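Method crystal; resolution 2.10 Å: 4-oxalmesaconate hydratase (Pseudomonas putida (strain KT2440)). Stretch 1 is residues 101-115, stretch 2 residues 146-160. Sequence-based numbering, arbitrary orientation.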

# COMPACT_ATOMS: atom_id res chain seq x y z
N VAL A 101 25.78 7.85 -21.56
CA VAL A 101 26.41 6.64 -21.03
C VAL A 101 25.60 5.42 -21.47
O VAL A 101 26.17 4.42 -21.91
CB VAL A 101 26.54 6.68 -19.50
CG1 VAL A 101 27.05 5.34 -18.96
CG2 VAL A 101 27.48 7.82 -19.09
N TYR A 102 24.27 5.50 -21.35
CA TYR A 102 23.40 4.41 -21.79
C TYR A 102 23.61 4.09 -23.26
O TYR A 102 23.71 2.92 -23.64
CB TYR A 102 21.92 4.77 -21.58
CG TYR A 102 21.32 4.39 -20.23
CD1 TYR A 102 20.76 3.14 -20.03
CD2 TYR A 102 21.27 5.32 -19.19
CE1 TYR A 102 20.17 2.79 -18.80
CE2 TYR A 102 20.68 4.98 -17.95
CZ TYR A 102 20.14 3.72 -17.77
OH TYR A 102 19.57 3.39 -16.56
N ARG A 103 23.64 5.13 -24.10
CA ARG A 103 23.80 4.93 -25.54
C ARG A 103 25.14 4.26 -25.86
O ARG A 103 25.23 3.42 -26.76
CB ARG A 103 23.67 6.28 -26.27
CG ARG A 103 22.24 6.84 -26.36
CD ARG A 103 21.46 6.14 -27.43
NE ARG A 103 20.06 6.54 -27.54
CZ ARG A 103 19.61 7.55 -28.29
NH1 ARG A 103 20.46 8.30 -28.99
NH2 ARG A 103 18.30 7.82 -28.32
N ARG A 104 26.18 4.60 -25.10
CA ARG A 104 27.50 4.03 -25.32
C ARG A 104 27.63 2.60 -24.77
O ARG A 104 28.16 1.71 -25.42
CB ARG A 104 28.56 4.93 -24.68
CG ARG A 104 29.99 4.45 -24.86
CD ARG A 104 30.98 5.37 -24.17
NE ARG A 104 31.04 5.15 -22.72
CZ ARG A 104 30.68 6.05 -21.81
NH1 ARG A 104 30.21 7.24 -22.18
NH2 ARG A 104 30.78 5.76 -20.51
N VAL A 105 27.14 2.39 -23.56
CA VAL A 105 27.30 1.10 -22.90
C VAL A 105 26.28 0.06 -23.39
O VAL A 105 26.58 -1.13 -23.45
CB VAL A 105 27.17 1.26 -21.36
CG1 VAL A 105 27.10 -0.11 -20.68
CG2 VAL A 105 28.33 2.09 -20.82
N GLN A 106 25.08 0.52 -23.75
CA GLN A 106 24.00 -0.38 -24.15
C GLN A 106 23.80 -1.51 -23.12
O GLN A 106 23.83 -2.69 -23.47
CB GLN A 106 24.27 -0.97 -25.54
CG GLN A 106 24.29 0.08 -26.66
CD GLN A 106 22.89 0.49 -27.10
OE1 GLN A 106 21.94 -0.26 -26.93
NE2 GLN A 106 22.77 1.69 -27.66
N PRO A 107 23.58 -1.16 -21.85
CA PRO A 107 23.57 -2.18 -20.80
C PRO A 107 22.40 -3.17 -20.91
O PRO A 107 21.32 -2.80 -21.38
CB PRO A 107 23.45 -1.36 -19.51
CG PRO A 107 22.73 -0.09 -19.94
CD PRO A 107 23.25 0.19 -21.34
N GLU A 108 22.63 -4.41 -20.49
CA GLU A 108 21.58 -5.43 -20.45
C GLU A 108 20.70 -5.27 -19.22
O GLU A 108 19.56 -5.74 -19.20
CB GLU A 108 22.16 -6.83 -20.47
CG GLU A 108 22.68 -7.28 -21.83
CD GLU A 108 23.15 -8.73 -21.80
OE1 GLU A 108 22.76 -9.49 -20.87
OE2 GLU A 108 23.92 -9.10 -22.71
N PHE A 109 21.26 -4.66 -18.18
CA PHE A 109 20.48 -4.36 -16.98
C PHE A 109 21.15 -3.22 -16.23
O PHE A 109 22.31 -2.88 -16.50
CB PHE A 109 20.33 -5.61 -16.09
CG PHE A 109 21.63 -6.13 -15.51
CD1 PHE A 109 22.12 -5.63 -14.31
CD2 PHE A 109 22.33 -7.15 -16.14
CE1 PHE A 109 23.30 -6.12 -13.76
CE2 PHE A 109 23.51 -7.65 -15.60
CZ PHE A 109 24.00 -7.13 -14.41
N VAL A 110 20.39 -2.61 -15.32
CA VAL A 110 20.87 -1.47 -14.55
C VAL A 110 20.64 -1.69 -13.05
O VAL A 110 19.57 -2.14 -12.64
CB VAL A 110 20.16 -0.17 -14.98
CG1 VAL A 110 20.81 1.04 -14.31
CG2 VAL A 110 20.20 -0.04 -16.49
N LEU A 111 21.64 -1.36 -12.24
CA LEU A 111 21.48 -1.40 -10.79
C LEU A 111 21.58 0.01 -10.23
O LEU A 111 22.48 0.77 -10.60
CB LEU A 111 22.54 -2.29 -10.14
CG LEU A 111 22.76 -3.68 -10.72
CD1 LEU A 111 23.74 -4.45 -9.86
CD2 LEU A 111 21.44 -4.42 -10.81
N SER A 112 20.65 0.39 -9.35
CA SER A 112 20.77 1.67 -8.66
C SER A 112 20.04 1.60 -7.31
O SER A 112 19.74 0.50 -6.83
CB SER A 112 20.24 2.82 -9.54
OG SER A 112 20.69 4.08 -9.04
N HIS A 113 19.75 2.76 -6.72
CA HIS A 113 19.21 2.84 -5.35
C HIS A 113 17.69 2.66 -5.26
O HIS A 113 16.98 2.77 -6.26
CB HIS A 113 19.56 4.18 -4.71
CG HIS A 113 21.03 4.43 -4.58
ND1 HIS A 113 21.73 4.18 -3.41
CD2 HIS A 113 21.94 4.92 -5.45
CE1 HIS A 113 23.00 4.50 -3.58
NE2 HIS A 113 23.16 4.96 -4.81
N SER A 114 17.19 2.41 -4.06
CA SER A 114 15.74 2.36 -3.83
C SER A 114 15.13 3.73 -4.09
O SER A 114 15.81 4.75 -3.95
CB SER A 114 15.43 1.90 -2.39
OG SER A 114 15.95 2.82 -1.44
N LEU A 115 13.85 3.75 -4.45
CA LEU A 115 13.18 5.01 -4.79
C LEU A 115 12.70 5.78 -3.56
O LEU A 115 12.30 6.93 -3.66
CB LEU A 115 12.00 4.75 -5.74
CG LEU A 115 12.40 4.85 -7.22
CD1 LEU A 115 11.22 4.78 -8.15
CD2 LEU A 115 13.18 6.15 -7.46
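Stretch 2 146-160: EKIVGAPPVYAFEPH

The centre of this contact is a short parallel pairing of two strands that match Val 110 with Val 154, Leu 111 with Tyr 155 and Ser 112 with Ala 156; their N-to-C directions differ by 30° and their axes approach to 4.7 Å. The side chains alternate between the two faces of the sheet in step, and because paired residues share a face, the register settles which side chains meet. On one face the valines meet, Val 110 CB lying 4.2 Å from Val 154 CG2. Both have chi1 in the t well. The other face carries Leu 111 and Tyr 155, both m, with Leu 111 CD2 3.8 Å from Tyr 155 CD1. Phe 157 also comes up to Leu 111, its CD2 lying 3.9 Å from Leu 111 CB. Phe 109 CB approaches the edge of the Tyr 155 ring, 4.1 Å from Tyr 155 CE1.

The backbone fixes this register with a ladder typical of parallel strands, in which one residue bonds to the two that flank its partner. Val 110 N donates to Pro 153 O at 2.8 Å, and Val 110 O accepts from Tyr 155 N, also at 2.8 Å. Two residues on, Ser 112 N donates to Tyr 155 O at 2.9 Å and Ser 112 O accepts from Phe 157 N at 2.8 Å. The carbonyls receive CA-H...O contacts as well, the shortest from Ala 156 CA to Ser 112 O at 3.1 Å.

Beyond Ser 112, aromatic packing extends the pairing. Phe 157, chi1 42° (p), turns its edge to the face of the His 113 ring, with centroids 4.9 Å apart and planes at 81°. The carbonyl of Ser 112 lies over one face of the phenylalanine. Next to it, water 3 bridges the backbones, accepting from Ser 114 N at 2.8 Å and donating to Phe 157 O at 2.7 Å; those two atoms are 4.4 Å apart, and the water fills the step where direct pairing has lapsed.

Upstream of the strands, prolines take over. Pro 152 points its CB toward stretch 1, 3.2 Å from Pro 107 O, and Glu 108 O sits 3.1 Å from Pro 153 CD. Neither proline has an amide hydrogen to offer, and the contacts found here are between carbonyl oxygens and ring carbons.

The last part of the contact lies against the helix that ends at Val 105. Val 149 CG2 packs 3.9 Å from Tyr 102 CB, while Gln 106, leaving the helix with positive phi, folds its amide back: NE2 donates to Arg 103 O at 3.1 Å and, weakly, to Lys 147 O at 3.2 Å. Gln 106 OE1 accepts from water 2 at 2.8 Å, and the same water accepts from Gly 150 N at 3.0 Å. Water 1 donates to Lys 147 O at 2.7 Å and Arg 103 O at 3.3 Å. At the polar edge Arg 103, m at chi1 and chi2, brings its end to the loop, with CD 3.1 Å from Lys 147 O, and its NH1 makes a salt bridge with Glu 146 OE1 at 2.9 Å, at the guanidinium edge, near its plane.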

# COMPACT_ATOMS: atom_id res chain seq x y z
N GLU A 146 21.51 7.76 -33.86
CA GLU A 146 22.23 6.91 -32.91
C GLU A 146 21.43 5.65 -32.62
O GLU A 146 20.20 5.67 -32.65
CB GLU A 146 22.51 7.64 -31.60
CG GLU A 146 23.54 8.73 -31.64
CD GLU A 146 23.99 9.13 -30.24
OE1 GLU A 146 23.34 8.71 -29.24
OE2 GLU A 146 25.00 9.85 -30.12
N LYS A 147 22.12 4.56 -32.31
CA LYS A 147 21.45 3.32 -31.90
C LYS A 147 20.75 3.52 -30.55
O LYS A 147 21.39 3.90 -29.57
CB LYS A 147 22.46 2.17 -31.81
CG LYS A 147 21.80 0.84 -31.49
CD LYS A 147 22.82 -0.24 -31.17
CE LYS A 147 22.11 -1.56 -30.89
NZ LYS A 147 22.96 -2.50 -30.10
N ILE A 148 19.44 3.28 -30.51
CA ILE A 148 18.68 3.49 -29.28
C ILE A 148 18.90 2.35 -28.29
O ILE A 148 19.36 1.27 -28.66
CB ILE A 148 17.17 3.64 -29.54
CG1 ILE A 148 16.56 2.32 -30.02
CG2 ILE A 148 16.90 4.76 -30.55
CD1 ILE A 148 15.08 2.38 -30.27
N VAL A 149 18.56 2.61 -27.04
CA VAL A 149 18.56 1.60 -25.99
C VAL A 149 17.25 0.80 -26.06
O VAL A 149 16.21 1.34 -26.47
CB VAL A 149 18.74 2.27 -24.61
CG1 VAL A 149 18.14 1.44 -23.50
CG2 VAL A 149 20.22 2.56 -24.37
N GLY A 150 17.30 -0.47 -25.67
CA GLY A 150 16.10 -1.30 -25.62
C GLY A 150 15.38 -1.13 -24.29
O GLY A 150 15.07 -0.01 -23.88
N ALA A 151 15.12 -2.24 -23.59
CA ALA A 151 14.44 -2.19 -22.30
C ALA A 151 15.17 -3.02 -21.25
O ALA A 151 14.65 -4.01 -20.77
CB ALA A 151 12.99 -2.68 -22.44
N PRO A 152 16.41 -2.61 -20.91
CA PRO A 152 17.14 -3.37 -19.89
C PRO A 152 16.41 -3.31 -18.56
O PRO A 152 15.96 -2.24 -18.17
CB PRO A 152 18.50 -2.66 -19.81
CG PRO A 152 18.22 -1.25 -20.31
CD PRO A 152 17.15 -1.42 -21.37
N PRO A 153 16.27 -4.46 -17.89
CA PRO A 153 15.72 -4.47 -16.53
C PRO A 153 16.47 -3.50 -15.61
O PRO A 153 17.68 -3.30 -15.76
CB PRO A 153 15.92 -5.93 -16.07
CG PRO A 153 15.90 -6.72 -17.36
CD PRO A 153 16.55 -5.82 -18.40
N VAL A 154 15.74 -2.87 -14.70
CA VAL A 154 16.33 -1.99 -13.71
C VAL A 154 16.04 -2.57 -12.32
O VAL A 154 14.93 -3.03 -12.06
CB VAL A 154 15.77 -0.56 -13.82
CG1 VAL A 154 16.38 0.34 -12.74
CG2 VAL A 154 16.02 0.02 -15.22
N TYR A 155 17.04 -2.57 -11.45
CA TYR A 155 16.88 -3.10 -10.10
C TYR A 155 17.37 -2.10 -9.07
O TYR A 155 18.37 -1.43 -9.29
CB TYR A 155 17.67 -4.40 -9.90
CG TYR A 155 17.38 -5.52 -10.87
CD1 TYR A 155 18.07 -5.60 -12.08
CD2 TYR A 155 16.46 -6.52 -10.56
CE1 TYR A 155 17.83 -6.64 -12.97
CE2 TYR A 155 16.21 -7.57 -11.44
CZ TYR A 155 16.91 -7.62 -12.65
OH TYR A 155 16.69 -8.65 -13.54
N ALA A 156 16.70 -2.05 -7.93
CA ALA A 156 17.21 -1.31 -6.78
C ALA A 156 17.98 -2.29 -5.90
O ALA A 156 17.41 -3.31 -5.47
CB ALA A 156 16.09 -0.65 -6.00
N PHE A 157 19.26 -2.01 -5.65
CA PHE A 157 20.02 -2.85 -4.73
C PHE A 157 19.67 -2.45 -3.29
O PHE A 157 18.90 -1.50 -3.07
CB PHE A 157 21.54 -2.79 -5.00
CG PHE A 157 22.08 -1.41 -5.29
CD1 PHE A 157 21.77 -0.33 -4.47
CD2 PHE A 157 22.94 -1.20 -6.38
CE1 PHE A 157 22.30 0.95 -4.74
CE2 PHE A 157 23.46 0.05 -6.64
CZ PHE A 157 23.14 1.13 -5.83
N GLU A 158 20.21 -3.17 -2.31
CA GLU A 158 19.71 -3.09 -0.93
C GLU A 158 20.13 -1.81 -0.20
O GLU A 158 21.32 -1.51 -0.09
CB GLU A 158 20.17 -4.30 -0.13
CG GLU A 158 19.63 -4.28 1.32
CD GLU A 158 19.71 -5.63 2.02
OE1 GLU A 158 19.96 -6.66 1.35
OE2 GLU A 158 19.51 -5.67 3.25
N PRO A 159 19.15 -1.04 0.30
CA PRO A 159 19.52 0.12 1.12
C PRO A 159 19.90 -0.29 2.54
O PRO A 159 19.67 -1.44 2.95
CB PRO A 159 18.26 0.99 1.11
CG PRO A 159 17.14 0.09 0.75
CD PRO A 159 17.70 -1.13 0.05
N HIS A 160 20.52 0.63 3.27
CA HIS A 160 21.03 0.33 4.60
C HIS A 160 19.91 -0.12 5.53
O HIS A 160 20.08 -1.06 6.33
CB HIS A 160 21.73 1.56 5.18
CG HIS A 160 22.57 1.27 6.38
ND1 HIS A 160 23.71 0.49 6.32
CD2 HIS A 160 22.44 1.64 7.68
CE1 HIS A 160 24.25 0.41 7.52
NE2 HIS A 160 23.50 1.10 8.36
O HOH W 1 24.02 4.46 -29.65
O HOH W 2 20.02 -1.75 -25.46
O HOH W 3 19.15 1.13 -2.48